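Local structure of spike protein P1 (Pseudoalteromonas phage pm2, 2VVE) at residues N111-F116 and R203-E208; A95-A100 and D225-T230; A36-P41 and A247-E252. The protein acts as the receptor-binding spike at the fivefold vertices of the virion, with its C-terminal part binding the receptor and its N-terminal part associated with the capsid vertex. All blocks are in the same frame, centred on the assembly; numbering follows the deposited sequence.

Contact 1: residues N111-F116 and R203-E208; sequences NNVPFF and RVFPVE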
# COMPACT_ATOMS: atom_id res chain seq x y z
N ASN A 111 -28.33 11.26 -16.38
CA ASN A 111 -28.91 11.30 -17.71
C ASN A 111 -27.87 11.04 -18.79
O ASN A 111 -28.08 11.35 -19.97
CB ASN A 111 -29.62 12.64 -17.91
CG ASN A 111 -30.99 12.66 -17.26
OD1 ASN A 111 -31.95 12.10 -17.81
ND2 ASN A 111 -31.09 13.28 -16.09
N ASN A 112 -26.76 10.44 -18.36
CA ASN A 112 -25.70 9.99 -19.25
C ASN A 112 -25.10 11.06 -20.14
O ASN A 112 -24.88 10.82 -21.34
CB ASN A 112 -26.18 8.79 -20.09
CG ASN A 112 -26.41 7.55 -19.24
OD1 ASN A 112 -25.94 7.47 -18.10
ND2 ASN A 112 -27.13 6.59 -19.78
N VAL A 113 -24.84 12.24 -19.57
CA VAL A 113 -24.05 13.26 -20.26
C VAL A 113 -22.56 12.94 -20.04
O VAL A 113 -22.08 13.00 -18.90
CB VAL A 113 -24.40 14.70 -19.75
CG1 VAL A 113 -23.53 15.76 -20.46
CG2 VAL A 113 -25.90 14.99 -19.89
N PRO A 114 -21.83 12.56 -21.12
CA PRO A 114 -20.40 12.27 -20.97
C PRO A 114 -19.60 13.41 -20.36
O PRO A 114 -19.83 14.59 -20.66
CB PRO A 114 -19.95 11.96 -22.40
CG PRO A 114 -21.18 11.40 -23.04
CD PRO A 114 -22.27 12.29 -22.50
N PHE A 115 -18.65 13.04 -19.51
CA PHE A 115 -17.79 14.01 -18.85
C PHE A 115 -16.33 13.56 -18.90
O PHE A 115 -16.00 12.43 -19.28
CB PHE A 115 -18.24 14.20 -17.39
CG PHE A 115 -18.16 12.94 -16.55
CD1 PHE A 115 -16.95 12.49 -16.04
CD2 PHE A 115 -19.32 12.20 -16.31
CE1 PHE A 115 -16.89 11.32 -15.27
CE2 PHE A 115 -19.27 11.03 -15.55
CZ PHE A 115 -18.05 10.59 -15.03
N PHE A 116 -15.45 14.47 -18.50
CA PHE A 116 -14.06 14.11 -18.24
C PHE A 116 -13.62 14.92 -17.03
O PHE A 116 -14.24 15.93 -16.71
CB PHE A 116 -13.18 14.34 -19.47
CG PHE A 116 -13.03 15.79 -19.85
CD1 PHE A 116 -11.98 16.55 -19.34
CD2 PHE A 116 -13.95 16.40 -20.70
CE1 PHE A 116 -11.83 17.88 -19.67
CE2 PHE A 116 -13.82 17.75 -21.04
CZ PHE A 116 -12.75 18.49 -20.52
N ARG A 203 -14.75 18.10 -12.50
CA ARG A 203 -15.45 17.34 -13.54
C ARG A 203 -16.06 18.30 -14.56
O ARG A 203 -16.65 19.32 -14.18
CB ARG A 203 -16.53 16.45 -12.93
CG ARG A 203 -17.24 15.52 -13.91
CD ARG A 203 -17.75 14.28 -13.18
NE ARG A 203 -16.63 13.43 -12.76
CZ ARG A 203 -16.74 12.33 -12.02
NH1 ARG A 203 -17.93 11.93 -11.60
NH2 ARG A 203 -15.65 11.62 -11.70
N VAL A 204 -15.89 17.95 -15.84
CA VAL A 204 -16.29 18.81 -16.96
C VAL A 204 -17.28 18.09 -17.88
O VAL A 204 -16.99 17.00 -18.38
CB VAL A 204 -15.06 19.25 -17.81
CG1 VAL A 204 -15.49 20.22 -18.92
CG2 VAL A 204 -13.97 19.87 -16.93
N PHE A 205 -18.44 18.72 -18.11
CA PHE A 205 -19.47 18.21 -19.03
C PHE A 205 -19.56 19.11 -20.28
O PHE A 205 -20.06 20.25 -20.21
CB PHE A 205 -20.86 18.18 -18.36
CG PHE A 205 -20.95 17.33 -17.12
CD1 PHE A 205 -21.48 16.04 -17.19
CD2 PHE A 205 -20.55 17.82 -15.88
CE1 PHE A 205 -21.59 15.25 -16.05
CE2 PHE A 205 -20.65 17.03 -14.73
CZ PHE A 205 -21.17 15.74 -14.81
N PRO A 206 -19.05 18.63 -21.42
CA PRO A 206 -19.27 19.36 -22.67
C PRO A 206 -20.72 19.21 -23.14
O PRO A 206 -21.19 18.08 -23.36
CB PRO A 206 -18.28 18.70 -23.66
CG PRO A 206 -17.34 17.88 -22.80
CD PRO A 206 -18.19 17.45 -21.63
N VAL A 207 -21.42 20.33 -23.26
CA VAL A 207 -22.86 20.32 -23.56
C VAL A 207 -23.29 21.34 -24.59
O VAL A 207 -22.57 22.33 -24.84
CB VAL A 207 -23.71 20.56 -22.27
CG1 VAL A 207 -23.38 19.55 -21.19
CG2 VAL A 207 -23.53 21.99 -21.76
N GLU A 208 -24.48 21.12 -25.16
CA GLU A 208 -25.18 22.16 -25.92
C GLU A 208 -26.20 22.84 -24.98
O GLU A 208 -27.04 22.16 -24.39
CB GLU A 208 -25.89 21.55 -27.14
CG GLU A 208 -26.72 22.56 -27.95
CD GLU A 208 -25.92 23.80 -28.35
OE1 GLU A 208 -24.94 23.68 -29.14
OE2 GLU A 208 -26.27 24.91 -27.88
O HOH W 1 -20.72 15.42 -23.10

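Contact 2: residues A95-A100 and D225-T230; sequences ARAKYA and DESFTT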
# COMPACT_ATOMS: atom_id res chain seq x y z
N ALA A 95 -19.81 11.01 -30.92
CA ALA A 95 -21.23 11.10 -30.58
C ALA A 95 -21.67 12.54 -30.41
O ALA A 95 -20.95 13.35 -29.83
CB ALA A 95 -21.52 10.33 -29.30
N ARG A 96 -22.87 12.85 -30.90
CA ARG A 96 -23.44 14.19 -30.73
C ARG A 96 -23.60 14.50 -29.24
O ARG A 96 -24.02 13.63 -28.46
CB ARG A 96 -24.80 14.26 -31.42
CG ARG A 96 -24.71 14.16 -32.95
CD ARG A 96 -25.98 13.59 -33.57
NE ARG A 96 -27.16 14.36 -33.21
CZ ARG A 96 -28.41 14.08 -33.59
NH1 ARG A 96 -28.66 13.03 -34.38
NH2 ARG A 96 -29.40 14.85 -33.19
N ALA A 97 -23.31 15.74 -28.86
CA ALA A 97 -23.41 16.16 -27.46
C ALA A 97 -24.88 16.34 -27.09
O ALA A 97 -25.71 16.68 -27.94
CB ALA A 97 -22.66 17.45 -27.25
N LYS A 98 -25.21 16.15 -25.81
CA LYS A 98 -26.60 16.34 -25.37
C LYS A 98 -26.96 17.78 -25.03
O LYS A 98 -26.11 18.57 -24.60
CB LYS A 98 -26.94 15.40 -24.20
CG LYS A 98 -26.82 13.93 -24.61
CD LYS A 98 -26.97 12.95 -23.48
CE LYS A 98 -26.97 11.54 -24.05
NZ LYS A 98 -27.19 10.47 -23.05
N TYR A 99 -28.23 18.13 -25.25
CA TYR A 99 -28.80 19.33 -24.67
C TYR A 99 -28.80 19.23 -23.15
O TYR A 99 -29.29 18.24 -22.58
CB TYR A 99 -30.25 19.54 -25.11
CG TYR A 99 -30.48 19.72 -26.59
CD1 TYR A 99 -30.18 20.92 -27.23
CD2 TYR A 99 -31.06 18.69 -27.35
CE1 TYR A 99 -30.43 21.10 -28.59
CE2 TYR A 99 -31.31 18.86 -28.72
CZ TYR A 99 -31.00 20.06 -29.33
OH TYR A 99 -31.23 20.24 -30.67
N ALA A 100 -28.29 20.26 -22.48
CA ALA A 100 -28.34 20.26 -21.01
C ALA A 100 -28.49 21.65 -20.40
O ALA A 100 -27.74 22.58 -20.74
CB ALA A 100 -27.11 19.56 -20.42
N ASP A 225 -31.57 15.06 -24.89
CA ASP A 225 -31.52 14.43 -26.22
C ASP A 225 -30.23 14.84 -26.91
O ASP A 225 -29.59 15.82 -26.51
CB ASP A 225 -32.68 14.90 -27.11
CG ASP A 225 -34.01 14.22 -26.79
OD1 ASP A 225 -34.05 13.25 -26.01
OD2 ASP A 225 -35.03 14.69 -27.32
N GLU A 226 -29.85 14.10 -27.95
CA GLU A 226 -28.68 14.48 -28.75
C GLU A 226 -28.97 15.73 -29.59
O GLU A 226 -30.00 15.82 -30.26
CB GLU A 226 -28.19 13.30 -29.60
CG GLU A 226 -27.55 12.20 -28.75
CD GLU A 226 -26.66 11.23 -29.52
OE1 GLU A 226 -26.96 10.93 -30.70
OE2 GLU A 226 -25.66 10.76 -28.93
N SER A 227 -28.07 16.70 -29.49
CA SER A 227 -28.21 18.00 -30.16
C SER A 227 -27.65 17.93 -31.57
O SER A 227 -27.42 16.85 -32.10
CB SER A 227 -27.52 19.10 -29.34
OG SER A 227 -26.11 18.98 -29.38
N PHE A 228 -27.47 19.10 -32.19
CA PHE A 228 -26.77 19.19 -33.47
C PHE A 228 -25.29 19.56 -33.27
O PHE A 228 -24.61 19.94 -34.22
CB PHE A 228 -27.45 20.24 -34.35
CG PHE A 228 -28.90 19.98 -34.57
CD1 PHE A 228 -29.32 18.95 -35.42
CD2 PHE A 228 -29.86 20.76 -33.94
CE1 PHE A 228 -30.69 18.72 -35.62
CE2 PHE A 228 -31.22 20.53 -34.12
CZ PHE A 228 -31.63 19.50 -34.98
N THR A 229 -24.79 19.41 -32.05
CA THR A 229 -23.44 19.84 -31.69
C THR A 229 -22.60 18.66 -31.27
O THR A 229 -23.05 17.84 -30.48
CB THR A 229 -23.52 20.88 -30.53
OG1 THR A 229 -24.22 22.05 -31.01
CG2 THR A 229 -22.13 21.28 -30.03
N THR A 230 -21.38 18.58 -31.82
CA THR A 230 -20.42 17.53 -31.46
C THR A 230 -19.08 18.12 -31.03
O THR A 230 -18.49 18.96 -31.75
CB THR A 230 -20.20 16.53 -32.63
OG1 THR A 230 -21.45 15.97 -33.04
CG2 THR A 230 -19.23 15.39 -32.22
O HOH W 2 -24.40 10.66 -32.01

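Contact 3: residues A36-P41 and A247-E252; sequences ASIKSP and AQILME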
# COMPACT_ATOMS: atom_id res chain seq x y z
N ALA A 36 20.35 14.70 -5.84
CA ALA A 36 18.98 15.13 -6.10
C ALA A 36 18.01 14.04 -5.63
O ALA A 36 18.18 12.87 -5.97
CB ALA A 36 18.79 15.42 -7.59
N SER A 37 17.03 14.41 -4.82
CA SER A 37 15.92 13.50 -4.49
C SER A 37 14.70 13.95 -5.27
O SER A 37 14.27 15.10 -5.16
CB SER A 37 15.64 13.48 -2.97
OG SER A 37 14.93 12.29 -2.57
N ILE A 38 14.13 13.03 -6.05
CA ILE A 38 13.14 13.36 -7.07
C ILE A 38 11.88 12.50 -6.90
O ILE A 38 11.97 11.30 -6.61
CB ILE A 38 13.74 13.11 -8.48
CG1 ILE A 38 15.05 13.91 -8.66
CG2 ILE A 38 12.71 13.41 -9.60
CD1 ILE A 38 15.99 13.32 -9.67
N LYS A 39 10.72 13.11 -7.11
CA LYS A 39 9.47 12.36 -7.17
C LYS A 39 8.65 12.88 -8.33
O LYS A 39 8.37 14.08 -8.41
CB LYS A 39 8.65 12.45 -5.87
CG LYS A 39 7.38 11.54 -5.89
CD LYS A 39 6.42 11.79 -4.71
CE LYS A 39 7.08 11.40 -3.38
NZ LYS A 39 6.17 11.61 -2.21
N SER A 40 8.26 11.96 -9.21
CA SER A 40 7.43 12.30 -10.38
C SER A 40 6.00 11.83 -10.15
O SER A 40 5.79 10.73 -9.64
CB SER A 40 7.99 11.64 -11.64
OG SER A 40 7.16 11.88 -12.77
N PRO A 41 5.00 12.66 -10.53
CA PRO A 41 3.62 12.25 -10.34
C PRO A 41 3.14 11.28 -11.42
O PRO A 41 2.02 10.79 -11.34
CB PRO A 41 2.85 13.58 -10.44
CG PRO A 41 3.65 14.39 -11.41
CD PRO A 41 5.09 14.00 -11.14
N ALA A 247 7.64 17.40 -11.57
CA ALA A 247 8.53 16.58 -10.76
C ALA A 247 9.03 17.41 -9.58
O ALA A 247 9.39 18.57 -9.74
CB ALA A 247 9.71 16.08 -11.59
N GLN A 248 9.01 16.81 -8.40
CA GLN A 248 9.45 17.47 -7.17
C GLN A 248 10.93 17.21 -7.01
O GLN A 248 11.35 16.05 -7.09
CB GLN A 248 8.68 16.90 -5.96
CG GLN A 248 7.15 17.05 -6.03
CD GLN A 248 6.72 18.50 -6.04
OE1 GLN A 248 7.33 19.35 -5.39
NE2 GLN A 248 5.65 18.80 -6.79
N ILE A 249 11.73 18.26 -6.78
CA ILE A 249 13.17 18.12 -6.68
C ILE A 249 13.71 18.78 -5.43
O ILE A 249 13.42 19.94 -5.17
CB ILE A 249 13.95 18.77 -7.89
CG1 ILE A 249 13.27 18.50 -9.24
CG2 ILE A 249 15.46 18.38 -7.86
CD1 ILE A 249 13.27 17.04 -9.69
N LEU A 250 14.45 18.02 -4.66
CA LEU A 250 15.31 18.56 -3.61
C LEU A 250 16.74 18.31 -4.07
O LEU A 250 17.14 17.15 -4.26
CB LEU A 250 15.02 17.88 -2.27
CG LEU A 250 15.92 18.38 -1.14
CD1 LEU A 250 15.11 18.59 0.12
CD2 LEU A 250 17.09 17.44 -0.89
N MET A 251 17.49 19.39 -4.27
CA MET A 251 18.86 19.32 -4.75
C MET A 251 19.83 19.77 -3.66
O MET A 251 19.58 20.78 -2.98
CB MET A 251 19.01 20.24 -5.96
CG MET A 251 20.38 20.16 -6.57
SD MET A 251 20.47 21.16 -8.06
CE MET A 251 19.32 20.33 -9.13
N GLU A 252 20.94 19.05 -3.54
CA GLU A 252 22.03 19.42 -2.63
C GLU A 252 23.31 19.70 -3.42
O GLU A 252 23.68 18.95 -4.32
CB GLU A 252 22.27 18.33 -1.60
CG GLU A 252 20.96 17.82 -0.96
CD GLU A 252 21.17 16.68 0.01
OE1 GLU A 252 22.28 16.13 0.06
OE2 GLU A 252 20.22 16.35 0.73

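Contact 1: residues N111-F116 and R203-E208
The backbone N of Val204 donates to Phe116 O at 2.7 Å. Phe116 N returns a bond to Val204 O at 3.0 Å, and together the two close the ring of an antiparallel hydrogen-bonded pair, the point at which the chain leaving helix 105-110 becomes a strand. Between Pro114 and Pro206 a water bridges the backbones, donating to both carbonyl oxygens.

Phe115 and Phe116 send their rings to different sides of the pair. Phe116 has its CG between the backbone N and the carbonyl carbon (chi1 66°), and its ring lies beside Val204, whose CB sits over one face, 3.8 Å from the ring centroid; CG of Pro206 meets the edge in plane. Phe115 is covered on one face. The guanidinium of Arg203 lies flat on its ring, centres 4.1 Å apart and planes at 16°, while Arg203 CD lies over the same ring in a CH-pi contact. That guanidinium is held by charge as well: NE pairs with Asp117 and NH1 with Glu109, which probably helps fix it over the ring. Phe115 also turns its edge to the face of Phe205 in an offset edge-to-face pair, planes at 62°, and lays its CB over the Phe205 ring, 3.9 Å from the centroid. Val113 closes the helix end of the contact: CG1 touches CD1 of Phe205 and, at 3.9 Å, CG1 of Val207, and Val113 O approaches the edge of the Phe205 ring.

Strand 116-120 thus pairs antiparallel with 200-208, which pairs in turn with 151-160, the order of strands C, H and E in one sheet of a viral jelly roll.

Contact 2: residues A95-A100 and D225-T230
Arg96 to Tyr99 run beside Asp225 to Thr229 where two loops of the receptor-binding jelly roll meet, the one that follows strand 88-91 and the one that leads into strand 229-236. Two carbonyl oxygens do much of the joining here: Ala97 O and Ser227 O each accept from two donors.

Backbone bonds set the register. Ala97 N donates to Thr229 O at 2.7 Å, Tyr99 N to Asp225 O at 3.0 Å, and between them Ser227 N donates to Ala97 O at 2.8 Å. The CA of Lys98 adds a CA-H...O contact to Asp225 O.

Charged and polar side chains reinforce this frame. Arg96 grips Ser227 O side-on with NE, at 2.7 Å, and NH2, at 3.0 Å. The oxygen lies close to the guanidinium plane, with NE nearly in line with the C=O and NH2 above the carbonyl plane. A bend at chi3 (56°) sets NE for this. NH2 also forms a salt bridge with Asp143. Glu226 OE1 shares a water with Arg96 N. Lys98 NZ turns instead to Asn112 O.

A CH-pi contact adds to this: Ser227 CB stands over the centre of the Tyr99 ring, 3.6 Å from the centroid, while the tyrosine hydroxyl bonds to His221 and touches Phe228.

Ser227 joins these interactions through its hydroxyl. OG sits between the backbone N and the carbonyl carbon (chi1 70°), accepts from Thr229 N in an ST turn, and donates to Ala97 O at 2.7 Å from above the carbonyl plane.

Contact 3: residues A36-P41 and A247-E252
Ile38 and Ile249 form the tight part of this contact, a non-hydrogen-bonded pair whose side chains lie side by side and point the same way. CD1 of Ile249 does the touching: it reaches CG2 of Ile38 at 3.7 Å and lies equally near CG1. Its chi2 of -67° places that methyl toward the neighbouring strand. Ala36 and Met251, the next non-hydrogen-bonded pair, share this apolar face, where Leu26 and Leu27 of strand 24-27 in the opposing sheet pack against Ile38, Ala36 and Met251.

Beneath the side chains the ladder is regular. Ser37 N donates to Leu250 O at 2.8 Å and Leu250 N to Ser37 O at 3.0 Å. Two residues along, Gln248 N to Lys39 O and Lys39 N to Gln248 O, at 2.8 and 3.0 Å, repeat the pattern. Weaker CA-H...O contacts, such as Ile38 CA to Gln248 O at 3.2 Å, fill the spaces between, and strands 36-39 and 247-252 run at 175° to each other.

The face of Ser37, Lys39, Gln248 and Leu250 is looser within the strand pair and more polar, but the second subunit meets it. The side chains of Lys39 and Gln248 come no nearer each other than 4.5 Å, CB to CB, and both pack on Arg62 of the second subunit, as Leu250 does on its Ile46. Lys39 NZ makes a salt bridge with Glu65 of that subunit, Gln248 binds Gln16 and Glu123, and the hydroxyl of Ser37 bonds to Glu69 and Gln71. Exposed Pro41 comes nearest with CD to Ala247 N.

Such a two-faced strand pair illustrates the inner strands of a jelly-roll sandwich: with 11-19 and 69-72 on the flanks, the order matches the BIDG sheet, its second position filled by the C-terminal strand.

How the contacts relate
Contacts 1 and 2 belong to one domain, their centres 10 Å apart, and they touch directly: Glu208 OE1 lies 2.6 Å from Thr229 OG1, a probable hydrogen bond, and Glu208 CB packs on Ser227 OG at 3.4 Å. Along the chain contact 1 is nested within the loop closed by contact 2, and both lie inside the one closed by contact 3, whose centre is 36 Å from that of contact 1 and 45 Å from that of contact 2, across the chain's centre. The last strand thus returns to the jelly roll that opens this fragment after the other is complete. The calcium, bound by Ser150, Asp212 and Asp214, lies about 9 Å from the side chain of Phe228 in contact 2.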